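Local coordinates for protein transketolase (PDB 3L84) that belongs to the transketolase family of thiamine diphosphate-binding enzymes and is built here as a dimer of two identical chains, at residues A18-K23 with K89-L94; L71-L76 with S96-H101; G65-A70 with K254-P259; T12-S17 with I242-G247. All blocks are in the same frame, centred on the assembly; numbering follows the deposited sequence.

Contact 1 of 4, residues A18-K23 with K89-L94; sequences ADMVQK and KNFRQL
Phe91 pushes its ring against helix 3-24 between Met20 and Val21. Its CG lies opposite the backbone N (chi1 -179°), which sends the ring from the loop toward the helix. Met20, a selenomethionine modelled in two conformers, meets it with its end methyl. In the conformer described the chain bends at chi3 (57°), and CE comes over the ring off-centre, 4.1 Å from the centroid of the Phe91 ring, a CH-pi contact. The two side chains cross at about a right angle. Val21 lies alongside the ring and points the same way, with its CG2 3.8 Å from Phe91 CE2. The backbone O of Met20 also packs obliquely on the ring, 3.6 Å from Phe91 CD2. Segment 89-94 is a loop of the thiamine diphosphate-binding domain, and it makes a type II beta turn from Asn90 to Gln93. Phe91 is the second residue of this turn, and its side chain is buried against the helix. Arg92 CG lies over the centre of one ring face. Ser69 and Tyr73 of helix 69-79 also touch the Phe91 ring. Lys23, on the exposed side, reaches across to Lys89. Its NZ donates a hydrogen bond of 2.8 Å to Lys89 O, in the carbonyl plane with a C=O...N angle of 149°. Lys23 CE lies 4.0 Å from Lys89 CB.

Contact 2 of 4, residues L71-L76 with S96-H101; sequences LLYSFL and SKTPGH
Tyr73 reaches from helix 69-79 into loop 96-101 and gives its hydroxyl to Pro99 O in a hydrogen bond of 2.6 Å. The loop belongs to the thiamine diphosphate-binding domain and has no regular secondary structure. The carbonyl lies at the edge of the tyrosine ring, near the ring plane. The hydroxyl is tilted 21° from the plane of the Pro99 carbonyl. The proline ring crosses the tyrosine at about a right angle, with Pro99 CD 3.4 Å from Tyr73 OH.

Thr98 takes one face of the ring. Its methyl CG2 sits 4.0 Å from the centroid of the Tyr73 ring, displaced toward the rim, in a CH-pi contact. The main chain comes close as well, Thr98 CA being 3.5 Å from Tyr73 CE2. The methyl is anti to the carbonyl carbon of Thr98, and the hydroxyl OG1 takes the remaining place between N and C (chi1 47°). That hydroxyl is hydrogen-bonded to Asp87 O of helix 85-88, which helps fix the methyl over the ring.

Further out, Leu83 and Leu88 also pack on the buried Tyr73. Its hydroxyl is satisfied by the bond to Pro99 O. Gly100 N is hydrogen-bonded to Ser608 of the second subunit, which places this loop at the dimer interface. Ahead of Thr98 the loop is shaped by an ST turn, in which Thr98 N donates to Ser96 OG at 3.0 Å with an N-H...O angle of 154°.

Contact 3 of 4, residues G65-A70 with K254-P259; sequences GGHASA and KSHGAP
His256 meets His67 through a single ring carbon. Its CB faces neither toward nor away from segment 65-70. CG is anti to the backbone N (chi1 167°), and this swings the imidazole to the His67 side. Neither CB nor CG touches the other segment, and nor do ND1, CD2 and NE2 of the ring. CE1 does the touching. It stands 3.6 Å above the plane of the His67 ring, offset toward the rim. There it lies equally near two atoms, 3.6 Å from His67 ND1 and 3.6 Å from His67 CE1, with CG and NE2 of that ring a little farther off. The pair is edge-to-face, with the edge of His256 turned to the face of His67. The ring centroids of His67 and His256 are 4.8 Å apart and the planes stand at 60°. Gly65 O lies over the opposite face of His67, also toward the rim. His28 meets both rings, so three histidines cluster here, near the start of helix 69-79 in the thiamine diphosphate-binding domain. His256 also packs on Ile186. A C-H edge on an imidazole face implies van der Waals and weak electrostatic attraction, with no hydrogen bond between the two rings to set their relative orientation.

Contact 4 of 4, residues T12-S17 with I242-G247; sequences TLRFLS and IAKGAG
Arg14 leaves helix 3-24 with CG anti to its carbonyl carbon (chi1 -71°) and stays extended from CG to NE. This carries NE to the loop 242-247, where it donates to Lys244 O at 3.0 Å. The bond is bent, with an N-H...O angle of 136°. The donor stands above the carbonyl plane, and the oxygen is far out of the guanidinium plane. The bond is therefore poorly aligned, though its length is ordinary. Lys244 crosses Arg14 with its aliphatic part, and its CG is 3.6 Å from Arg14 NH2. The lysine then bends at chi2 (72°), and its ammonium ends 6.9 Å from Arg14, measured from NZ to NH2.

The carbonyl is presented by a type II beta turn from Ala243 to Ala246, closed by Ala246 N to Ala243 O at 2.9 Å. Gly245 holds the third position of this turn, beside Arg14. The rest of the guanidinium is bound by other groups. NH2 forms a salt bridge with Asp37 and a hydrogen bond with Leu33 O, and NH1 is hydrogen-bonded to Asn11. Together these bonds should fix its rotation, and Asp37 probably offsets its charge.

Arg14 thus ties three parts of the thiamine diphosphate-binding domain: its own helix 3-24, helix 30-42, which supplies Leu33 and Asp37, and the loop that runs from strand 234-239 to helix 262-272.

In the fold
Helix 3-24 enters first and serves two contacts. Its residues 12-17 close the longest loop, reaching residues 242-247 in contact 4. The next turns, 18-23, reach 89-94 in contact 1, nested inside that loop. Residues 65-70 lead into helix 69-79 and reach 254-259 in contact 3, which crosses both contact 1 and contact 4. Contact 2, from 71-76 to 96-101, is nested in contacts 3 and 4 but crosses contact 1. Contacts 1 and 2 share the loop after helix 85-88, and both touch the second subunit. Together the four tie helices 3-24 and 69-79 to this loop and to the one after strand 234-239.

Contact 1 of 4, residues A18-K23 with K89-L94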
loop_
_atom_site.group_PDB
_atom_site.type_symbol
_atom_site.label_atom_id
_atom_site.label_comp_id
_atom_site.label_asym_id
_atom_site.label_seq_id
_atom_site.Cartn_x
_atom_site.Cartn_y
_atom_site.Cartn_z
ATOM N N ALA A 18 24.618 21.335 7.765
ATOM C CA ALA A 18 23.900 22.430 8.385
ATOM C C ALA A 18 23.839 23.656 7.490
ATOM O O ALA A 18 22.798 24.298 7.375
ATOM C CB ALA A 18 24.560 22.784 9.740
ATOM N N ASP A 19 24.971 23.983 6.885
ATOM C CA ASP A 19 25.040 25.131 5.994
ATOM C C ASP A 19 24.157 24.961 4.767
ATOM O O ASP A 19 23.579 25.931 4.267
ATOM C CB ASP A 19 26.480 25.416 5.533
ATOM C CG ASP A 19 27.405 25.912 6.659
ATOM O OD1 ASP A 19 26.914 26.384 7.715
ATOM O OD2 ASP A 19 28.652 25.900 6.483
HETATM N N MSE A 20 24.101 23.756 4.219
HETATM C CA MSE A 20 23.229 23.457 3.072
HETATM C C MSE A 20 21.765 23.667 3.362
HETATM O O MSE A 20 21.055 24.255 2.633
HETATM C CB MSE A 20 23.407 22.003 2.609
HETATM C CG MSE A 20 24.690 21.758 1.984
HETATM SE SE MSE A 20 25.109 19.845 1.820
HETATM C CE MSE A 20 23.612 19.589 0.904
ATOM N N VAL A 21 21.346 23.151 4.490
ATOM C CA VAL A 21 19.974 23.296 4.930
ATOM C C VAL A 21 19.649 24.762 5.212
ATOM O O VAL A 21 18.594 25.275 4.851
ATOM C CB VAL A 21 19.731 22.438 6.196
ATOM C CG1 VAL A 21 18.367 22.754 6.853
ATOM C CG2 VAL A 21 19.813 20.966 5.812
ATOM N N GLN A 22 20.582 25.478 5.833
ATOM C CA GLN A 22 20.337 26.856 6.202
ATOM C C GLN A 22 20.206 27.741 4.955
ATOM O O GLN A 22 19.296 28.568 4.877
ATOM C CB GLN A 22 21.440 27.366 7.115
ATOM C CG GLN A 22 21.106 28.614 7.873
ATOM C CD GLN A 22 19.963 28.399 8.830
ATOM O OE1 GLN A 22 19.905 27.374 9.512
ATOM N NE2 GLN A 22 19.035 29.368 8.895
ATOM N N LYS A 23 21.059 27.512 3.956
ATOM C CA LYS A 23 21.014 28.291 2.720
ATOM C C LYS A 23 19.708 28.032 1.985
ATOM O O LYS A 23 19.108 28.959 1.421
ATOM C CB LYS A 23 22.236 27.994 1.845
ATOM C CG LYS A 23 22.318 28.873 0.582
ATOM C CD LYS A 23 23.673 28.655 -0.116
ATOM C CE LYS A 23 23.840 29.557 -1.341
ATOM N NZ LYS A 23 22.846 29.304 -2.438
ATOM N N LYS A 89 25.523 24.088 -2.622
ATOM C CA LYS A 89 24.907 25.393 -2.450
ATOM C C LYS A 89 23.559 25.555 -3.141
ATOM O O LYS A 89 22.917 26.569 -2.989
ATOM C CB LYS A 89 25.880 26.482 -2.934
ATOM C CG LYS A 89 27.056 26.649 -2.010
ATOM C CD LYS A 89 28.122 27.604 -2.555
ATOM C CE LYS A 89 29.353 27.626 -1.623
ATOM N NZ LYS A 89 30.452 28.523 -2.093
ATOM N N ASN A 90 23.166 24.565 -3.930
ATOM C CA ASN A 90 21.902 24.521 -4.656
ATOM C C ASN A 90 20.949 23.473 -4.054
ATOM O O ASN A 90 19.964 23.080 -4.700
ATOM C CB ASN A 90 22.162 24.187 -6.131
ATOM C CG ASN A 90 22.916 25.279 -6.845
ATOM O OD1 ASN A 90 22.911 26.436 -6.402
ATOM N ND2 ASN A 90 23.573 24.931 -7.929
ATOM N N PHE A 91 21.229 23.003 -2.841
ATOM C CA PHE A 91 20.384 22.044 -2.185
ATOM C C PHE A 91 18.916 22.479 -2.206
ATOM O O PHE A 91 18.575 23.610 -1.900
ATOM C CB PHE A 91 20.886 21.891 -0.749
ATOM C CG PHE A 91 20.144 20.896 0.114
ATOM C CD1 PHE A 91 20.098 19.537 -0.212
ATOM C CD2 PHE A 91 19.536 21.287 1.303
ATOM C CE1 PHE A 91 19.502 18.618 0.641
ATOM C CE2 PHE A 91 18.948 20.370 2.150
ATOM C CZ PHE A 91 18.937 19.042 1.820
ATOM N N ARG A 92 18.084 21.551 -2.604
ATOM C CA ARG A 92 16.629 21.716 -2.593
ATOM C C ARG A 92 16.089 22.774 -3.560
ATOM O O ARG A 92 14.928 23.138 -3.490
ATOM C CB ARG A 92 16.077 21.910 -1.175
ATOM C CG ARG A 92 16.016 20.614 -0.369
ATOM C CD ARG A 92 15.700 20.821 1.149
ATOM N NE ARG A 92 15.374 19.514 1.666
ATOM C CZ ARG A 92 14.163 19.010 1.879
ATOM N NH1 ARG A 92 13.097 19.775 1.897
ATOM N NH2 ARG A 92 14.026 17.706 2.092
ATOM N N GLN A 93 16.903 23.211 -4.495
ATOM C CA GLN A 93 16.491 24.216 -5.483
ATOM C C GLN A 93 16.116 23.558 -6.813
ATOM O O GLN A 93 16.712 22.541 -7.219
ATOM C CB GLN A 93 17.569 25.256 -5.704
ATOM C CG GLN A 93 17.981 25.992 -4.431
ATOM C CD GLN A 93 16.800 26.371 -3.571
ATOM O OE1 GLN A 93 16.625 25.853 -2.436
ATOM N NE2 GLN A 93 15.915 27.179 -4.113
ATOM N N LEU A 94 15.174 24.182 -7.517
ATOM C CA LEU A 94 14.669 23.616 -8.747
ATOM C C LEU A 94 15.790 23.291 -9.710
ATOM O O LEU A 94 16.641 24.129 -10.006
ATOM C CB LEU A 94 13.687 24.563 -9.407
ATOM C CG LEU A 94 12.941 24.040 -10.612
ATOM C CD1 LEU A 94 11.928 22.987 -10.117
ATOM C CD2 LEU A 94 12.229 25.182 -11.353
#

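Contact 2 of 4, residues L71-L76 with S96-H101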
loop_
_atom_site.group_PDB
_atom_site.type_symbol
_atom_site.label_atom_id
_atom_site.label_comp_id
_atom_site.label_asym_id
_atom_site.label_seq_id
_atom_site.Cartn_x
_atom_site.Cartn_y
_atom_site.Cartn_z
ATOM N N LEU A 71 23.622 15.036 4.348
ATOM C CA LEU A 71 24.804 14.304 4.810
ATOM C C LEU A 71 25.374 13.428 3.695
ATOM O O LEU A 71 26.589 13.365 3.490
ATOM C CB LEU A 71 24.471 13.431 6.024
ATOM C CG LEU A 71 25.628 12.644 6.629
ATOM C CD1 LEU A 71 26.677 13.584 7.219
ATOM C CD2 LEU A 71 25.155 11.619 7.718
ATOM N N LEU A 72 24.492 12.720 2.973
ATOM C CA LEU A 72 24.929 11.927 1.831
ATOM C C LEU A 72 25.631 12.792 0.799
ATOM O O LEU A 72 26.720 12.457 0.339
ATOM C CB LEU A 72 23.765 11.180 1.193
ATOM C CG LEU A 72 24.076 10.354 -0.066
ATOM C CD1 LEU A 72 25.118 9.313 0.168
ATOM C CD2 LEU A 72 22.771 9.768 -0.577
ATOM N N TYR A 73 25.027 13.919 0.442
ATOM C CA TYR A 73 25.631 14.794 -0.563
ATOM C C TYR A 73 26.980 15.346 -0.090
ATOM O O TYR A 73 27.924 15.429 -0.871
ATOM C CB TYR A 73 24.684 15.955 -0.858
ATOM C CG TYR A 73 23.357 15.575 -1.463
ATOM C CD1 TYR A 73 23.210 14.466 -2.235
ATOM C CD2 TYR A 73 22.236 16.362 -1.258
ATOM C CE1 TYR A 73 21.971 14.142 -2.799
ATOM C CE2 TYR A 73 21.020 16.074 -1.819
ATOM C CZ TYR A 73 20.870 14.961 -2.560
ATOM O OH TYR A 73 19.640 14.641 -3.128
ATOM N N SER A 74 27.070 15.703 1.181
ATOM C CA SER A 74 28.344 16.166 1.726
ATOM C C SER A 74 29.434 15.106 1.554
ATOM O O SER A 74 30.552 15.410 1.095
ATOM C CB SER A 74 28.181 16.506 3.189
ATOM O OG SER A 74 27.314 17.612 3.432
ATOM N N PHE A 75 29.091 13.863 1.913
ATOM C CA PHE A 75 30.017 12.744 1.798
ATOM C C PHE A 75 30.409 12.463 0.345
ATOM O O PHE A 75 31.581 12.238 0.046
ATOM C CB PHE A 75 29.400 11.514 2.448
ATOM C CG PHE A 75 30.218 10.269 2.274
ATOM C CD1 PHE A 75 31.456 10.164 2.864
ATOM C CD2 PHE A 75 29.790 9.254 1.452
ATOM C CE1 PHE A 75 32.241 9.025 2.669
ATOM C CE2 PHE A 75 30.573 8.114 1.278
ATOM C CZ PHE A 75 31.782 8.015 1.897
ATOM N N LEU A 76 29.452 12.506 -0.579
ATOM C CA LEU A 76 29.786 12.261 -2.001
ATOM C C LEU A 76 30.727 13.343 -2.520
ATOM O O LEU A 76 31.720 13.056 -3.210
ATOM C CB LEU A 76 28.526 12.185 -2.854
ATOM C CG LEU A 76 27.578 11.039 -2.550
ATOM C CD1 LEU A 76 26.300 11.115 -3.421
ATOM C CD2 LEU A 76 28.243 9.661 -2.746
ATOM N N SER A 96 18.348 21.337 -9.431
ATOM C CA SER A 96 19.705 21.071 -8.927
ATOM C C SER A 96 20.023 19.580 -8.900
ATOM O O SER A 96 19.122 18.750 -8.976
ATOM C CB SER A 96 19.925 21.657 -7.549
ATOM O OG SER A 96 19.458 20.798 -6.535
ATOM N N LYS A 97 21.314 19.278 -8.716
ATOM C CA LYS A 97 21.813 17.912 -8.516
ATOM C C LYS A 97 21.643 17.425 -7.077
ATOM O O LYS A 97 22.035 16.290 -6.743
ATOM C CB LYS A 97 23.301 17.815 -8.900
ATOM C CG LYS A 97 23.580 18.051 -10.377
ATOM C CD LYS A 97 25.011 17.652 -10.747
ATOM C CE LYS A 97 25.279 17.944 -12.223
ATOM N NZ LYS A 97 26.694 17.677 -12.610
ATOM N N THR A 98 21.073 18.282 -6.209
ATOM C CA THR A 98 20.940 18.008 -4.781
ATOM C C THR A 98 19.499 18.190 -4.320
ATOM O O THR A 98 19.205 19.016 -3.465
ATOM C CB THR A 98 21.909 18.905 -4.001
ATOM O OG1 THR A 98 21.761 20.240 -4.510
ATOM C CG2 THR A 98 23.351 18.424 -4.187
ATOM N N PRO A 99 18.579 17.376 -4.827
ATOM C CA PRO A 99 17.188 17.449 -4.425
ATOM C C PRO A 99 16.997 17.030 -2.964
ATOM O O PRO A 99 17.834 16.387 -2.345
ATOM C CB PRO A 99 16.502 16.438 -5.360
ATOM C CG PRO A 99 17.578 15.482 -5.748
ATOM C CD PRO A 99 18.764 16.357 -5.875
ATOM N N GLY A 100 15.831 17.375 -2.418
ATOM C CA GLY A 100 15.563 17.160 -0.979
ATOM C C GLY A 100 15.642 15.740 -0.496
ATOM O O GLY A 100 15.966 15.520 0.664
ATOM N N HIS A 101 15.276 14.797 -1.352
ATOM C CA HIS A 101 15.511 13.384 -1.101
ATOM C C HIS A 101 16.326 12.823 -2.255
ATOM O O HIS A 101 16.225 13.318 -3.373
ATOM C CB HIS A 101 14.207 12.591 -0.907
ATOM C CG HIS A 101 13.410 13.066 0.262
ATOM N ND1 HIS A 101 13.438 12.489 1.517
ATOM C CD2 HIS A 101 12.615 14.157 0.373
ATOM C CE1 HIS A 101 12.665 13.204 2.333
ATOM N NE2 HIS A 101 12.156 14.207 1.664
#

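Contact 3 of 4, residues G65-A70 with K254-P259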
loop_
_atom_site.group_PDB
_atom_site.type_symbol
_atom_site.label_atom_id
_atom_site.label_comp_id
_atom_site.label_asym_id
_atom_site.label_seq_id
_atom_site.Cartn_x
_atom_site.Cartn_y
_atom_site.Cartn_z
ATOM N N GLY A 65 16.606 6.689 5.417
ATOM C CA GLY A 65 16.032 7.967 5.769
ATOM C C GLY A 65 16.546 8.973 4.760
ATOM O O GLY A 65 17.555 9.649 5.001
ATOM N N GLY A 66 15.860 9.088 3.628
ATOM C CA GLY A 66 16.306 9.975 2.537
ATOM C C GLY A 66 16.297 11.420 2.968
ATOM O O GLY A 66 16.971 12.247 2.358
ATOM N N HIS A 67 15.562 11.736 4.022
ATOM C CA HIS A 67 15.585 13.073 4.607
ATOM C C HIS A 67 16.977 13.518 4.992
ATOM O O HIS A 67 17.198 14.722 5.037
ATOM C CB HIS A 67 14.615 13.211 5.783
ATOM C CG HIS A 67 14.850 12.230 6.867
ATOM N ND1 HIS A 67 15.711 12.444 7.918
ATOM C CD2 HIS A 67 14.368 10.979 7.019
ATOM C CE1 HIS A 67 15.702 11.373 8.704
ATOM N NE2 HIS A 67 14.918 10.460 8.159
ATOM N N ALA A 68 17.898 12.591 5.266
ATOM C CA ALA A 68 19.273 12.914 5.613
ATOM C C ALA A 68 20.183 13.139 4.393
ATOM O O ALA A 68 21.420 13.030 4.483
ATOM C CB ALA A 68 19.830 11.824 6.569
ATOM N N SER A 69 19.564 13.476 3.273
ATOM C CA SER A 69 20.241 13.745 2.018
ATOM C C SER A 69 21.417 14.704 2.131
ATOM O O SER A 69 22.404 14.503 1.447
ATOM C CB SER A 69 19.220 14.275 1.021
ATOM O OG SER A 69 18.605 15.427 1.541
ATOM N N ALA A 70 21.333 15.744 2.967
ATOM C CA ALA A 70 22.441 16.679 3.016
ATOM C C ALA A 70 23.737 15.994 3.450
ATOM O O ALA A 70 24.831 16.323 3.000
ATOM C CB ALA A 70 22.116 17.851 3.964
ATOM N N LYS A 254 12.537 19.263 17.136
ATOM C CA LYS A 254 12.483 20.395 16.197
ATOM C C LYS A 254 13.659 20.461 15.238
ATOM O O LYS A 254 13.594 21.147 14.202
ATOM C CB LYS A 254 12.441 21.731 16.932
ATOM C CG LYS A 254 11.188 21.980 17.742
ATOM C CD LYS A 254 11.222 23.360 18.392
ATOM C CE LYS A 254 9.968 23.592 19.221
ATOM N NZ LYS A 254 10.117 24.739 20.165
ATOM N N SER A 255 14.772 19.824 15.601
ATOM C CA SER A 255 15.915 19.789 14.715
ATOM C C SER A 255 15.750 18.783 13.583
ATOM O O SER A 255 16.580 18.762 12.672
ATOM C CB SER A 255 17.203 19.463 15.467
ATOM O OG SER A 255 17.220 18.103 15.895
ATOM N N HIS A 256 14.704 17.961 13.618
ATOM C CA HIS A 256 14.555 16.927 12.589
ATOM C C HIS A 256 14.351 17.552 11.223
ATOM O O HIS A 256 14.996 17.141 10.271
ATOM C CB HIS A 256 13.363 16.000 12.887
ATOM C CG HIS A 256 12.977 15.119 11.728
ATOM N ND1 HIS A 256 13.749 14.043 11.329
ATOM C CD2 HIS A 256 11.937 15.177 10.876
ATOM C CE1 HIS A 256 13.176 13.469 10.282
ATOM N NE2 HIS A 256 12.067 14.127 10.001
ATOM N N GLY A 257 13.444 18.489 11.113
ATOM C CA GLY A 257 12.918 18.897 9.828
ATOM C C GLY A 257 12.870 20.385 9.558
ATOM O O GLY A 257 12.080 20.800 8.711
ATOM N N ALA A 258 13.668 21.184 10.264
ATOM C CA ALA A 258 13.757 22.601 9.990
ATOM C C ALA A 258 15.192 23.037 10.179
ATOM O O ALA A 258 15.910 22.452 10.962
ATOM C CB ALA A 258 12.863 23.354 10.917
ATOM N N PRO A 259 15.579 24.129 9.523
ATOM C CA PRO A 259 16.936 24.678 9.696
ATOM C C PRO A 259 17.277 24.932 11.162
ATOM O O PRO A 259 16.406 25.272 11.975
ATOM C CB PRO A 259 16.892 25.981 8.888
ATOM C CG PRO A 259 15.822 25.738 7.836
ATOM C CD PRO A 259 14.788 24.894 8.530
#

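Contact 4 of 4, residues T12-S17 with I242-G247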
loop_
_atom_site.group_PDB
_atom_site.type_symbol
_atom_site.label_atom_id
_atom_site.label_comp_id
_atom_site.label_asym_id
_atom_site.label_seq_id
_atom_site.Cartn_x
_atom_site.Cartn_y
_atom_site.Cartn_z
ATOM N N THR A 12 33.256 18.443 9.787
ATOM C CA THR A 12 33.182 18.921 8.402
ATOM C C THR A 12 31.851 18.485 7.813
ATOM O O THR A 12 31.139 19.285 7.199
ATOM C CB THR A 12 34.359 18.413 7.563
ATOM O OG1 THR A 12 35.589 18.905 8.142
ATOM C CG2 THR A 12 34.261 18.914 6.114
ATOM N N LEU A 13 31.510 17.211 7.978
ATOM C CA LEU A 13 30.209 16.725 7.503
ATOM C C LEU A 13 29.054 17.450 8.179
ATOM O O LEU A 13 28.063 17.778 7.512
ATOM C CB LEU A 13 30.077 15.217 7.723
ATOM C CG LEU A 13 30.936 14.271 6.882
ATOM C CD1 LEU A 13 30.991 12.882 7.549
ATOM C CD2 LEU A 13 30.450 14.180 5.431
ATOM N N ARG A 14 29.128 17.660 9.501
ATOM C CA ARG A 14 28.060 18.362 10.211
ATOM C C ARG A 14 27.829 19.738 9.641
ATOM O O ARG A 14 26.679 20.136 9.392
ATOM C CB ARG A 14 28.397 18.550 11.691
ATOM C CG ARG A 14 28.377 17.298 12.550
ATOM C CD ARG A 14 28.482 17.666 14.028
ATOM N NE ARG A 14 28.087 16.502 14.776
ATOM C CZ ARG A 14 28.850 15.474 15.089
ATOM N NH1 ARG A 14 30.157 15.479 14.952
ATOM N NH2 ARG A 14 28.256 14.398 15.590
ATOM N N PHE A 15 28.901 20.484 9.404
ATOM C CA PHE A 15 28.709 21.906 9.023
ATOM C C PHE A 15 28.411 22.098 7.544
ATOM O O PHE A 15 27.657 23.005 7.193
ATOM C CB PHE A 15 29.840 22.787 9.538
ATOM C CG PHE A 15 29.970 22.733 11.048
ATOM C CD1 PHE A 15 28.839 22.928 11.852
ATOM C CD2 PHE A 15 31.189 22.501 11.661
ATOM C CE1 PHE A 15 28.923 22.863 13.237
ATOM C CE2 PHE A 15 31.274 22.434 13.051
ATOM C CZ PHE A 15 30.149 22.606 13.819
ATOM N N LEU A 16 28.876 21.198 6.674
ATOM C CA LEU A 16 28.376 21.209 5.297
ATOM C C LEU A 16 26.883 20.955 5.285
ATOM O O LEU A 16 26.122 21.664 4.630
ATOM C CB LEU A 16 29.104 20.171 4.415
ATOM C CG LEU A 16 30.539 20.477 3.995
ATOM C CD1 LEU A 16 31.045 19.383 3.095
ATOM C CD2 LEU A 16 30.647 21.845 3.265
ATOM N N SER A 17 26.434 19.983 6.051
ATOM C CA SER A 17 25.010 19.625 6.092
ATOM C C SER A 17 24.187 20.762 6.654
ATOM O O SER A 17 23.149 21.146 6.088
ATOM C CB SER A 17 24.787 18.381 6.961
ATOM O OG SER A 17 25.450 17.231 6.431
ATOM N N ILE A 242 20.176 13.484 18.475
ATOM C CA ILE A 242 19.797 14.233 17.288
ATOM C C ILE A 242 20.379 15.653 17.425
ATOM O O ILE A 242 20.452 16.209 18.506
ATOM C CB ILE A 242 18.283 14.248 17.033
ATOM C CG1 ILE A 242 18.011 14.664 15.581
ATOM C CG2 ILE A 242 17.506 15.129 18.035
ATOM C CD1 ILE A 242 16.538 14.565 15.189
ATOM N N ALA A 243 20.881 16.171 16.311
ATOM C CA ALA A 243 21.517 17.494 16.293
ATOM C C ALA A 243 22.742 17.565 17.215
ATOM O O ALA A 243 23.089 18.607 17.767
ATOM C CB ALA A 243 20.501 18.595 16.598
ATOM N N LYS A 244 23.405 16.433 17.379
ATOM C CA LYS A 244 24.669 16.400 18.142
ATOM C C LYS A 244 25.620 17.485 17.668
ATOM O O LYS A 244 25.878 17.619 16.475
ATOM C CB LYS A 244 25.337 15.034 18.016
ATOM C CG LYS A 244 26.685 14.883 18.754
ATOM C CD LYS A 244 26.545 14.826 20.282
ATOM C CE LYS A 244 27.865 14.552 20.932
ATOM N NZ LYS A 244 27.742 14.532 22.426
ATOM N N GLY A 245 26.072 18.310 18.598
ATOM C CA GLY A 245 26.966 19.419 18.294
ATOM C C GLY A 245 26.263 20.758 18.225
ATOM O O GLY A 245 26.946 21.808 18.179
ATOM N N ALA A 246 24.930 20.753 18.219
ATOM C CA ALA A 246 24.155 21.985 18.020
ATOM C C ALA A 246 23.524 22.536 19.284
ATOM O O ALA A 246 22.430 23.087 19.255
ATOM C CB ALA A 246 23.105 21.783 16.953
ATOM N N GLY A 247 24.230 22.357 20.397
ATOM C CA GLY A 247 23.953 23.103 21.618
ATOM C C GLY A 247 22.512 22.962 22.070
ATOM O O GLY A 247 22.080 21.874 22.449
#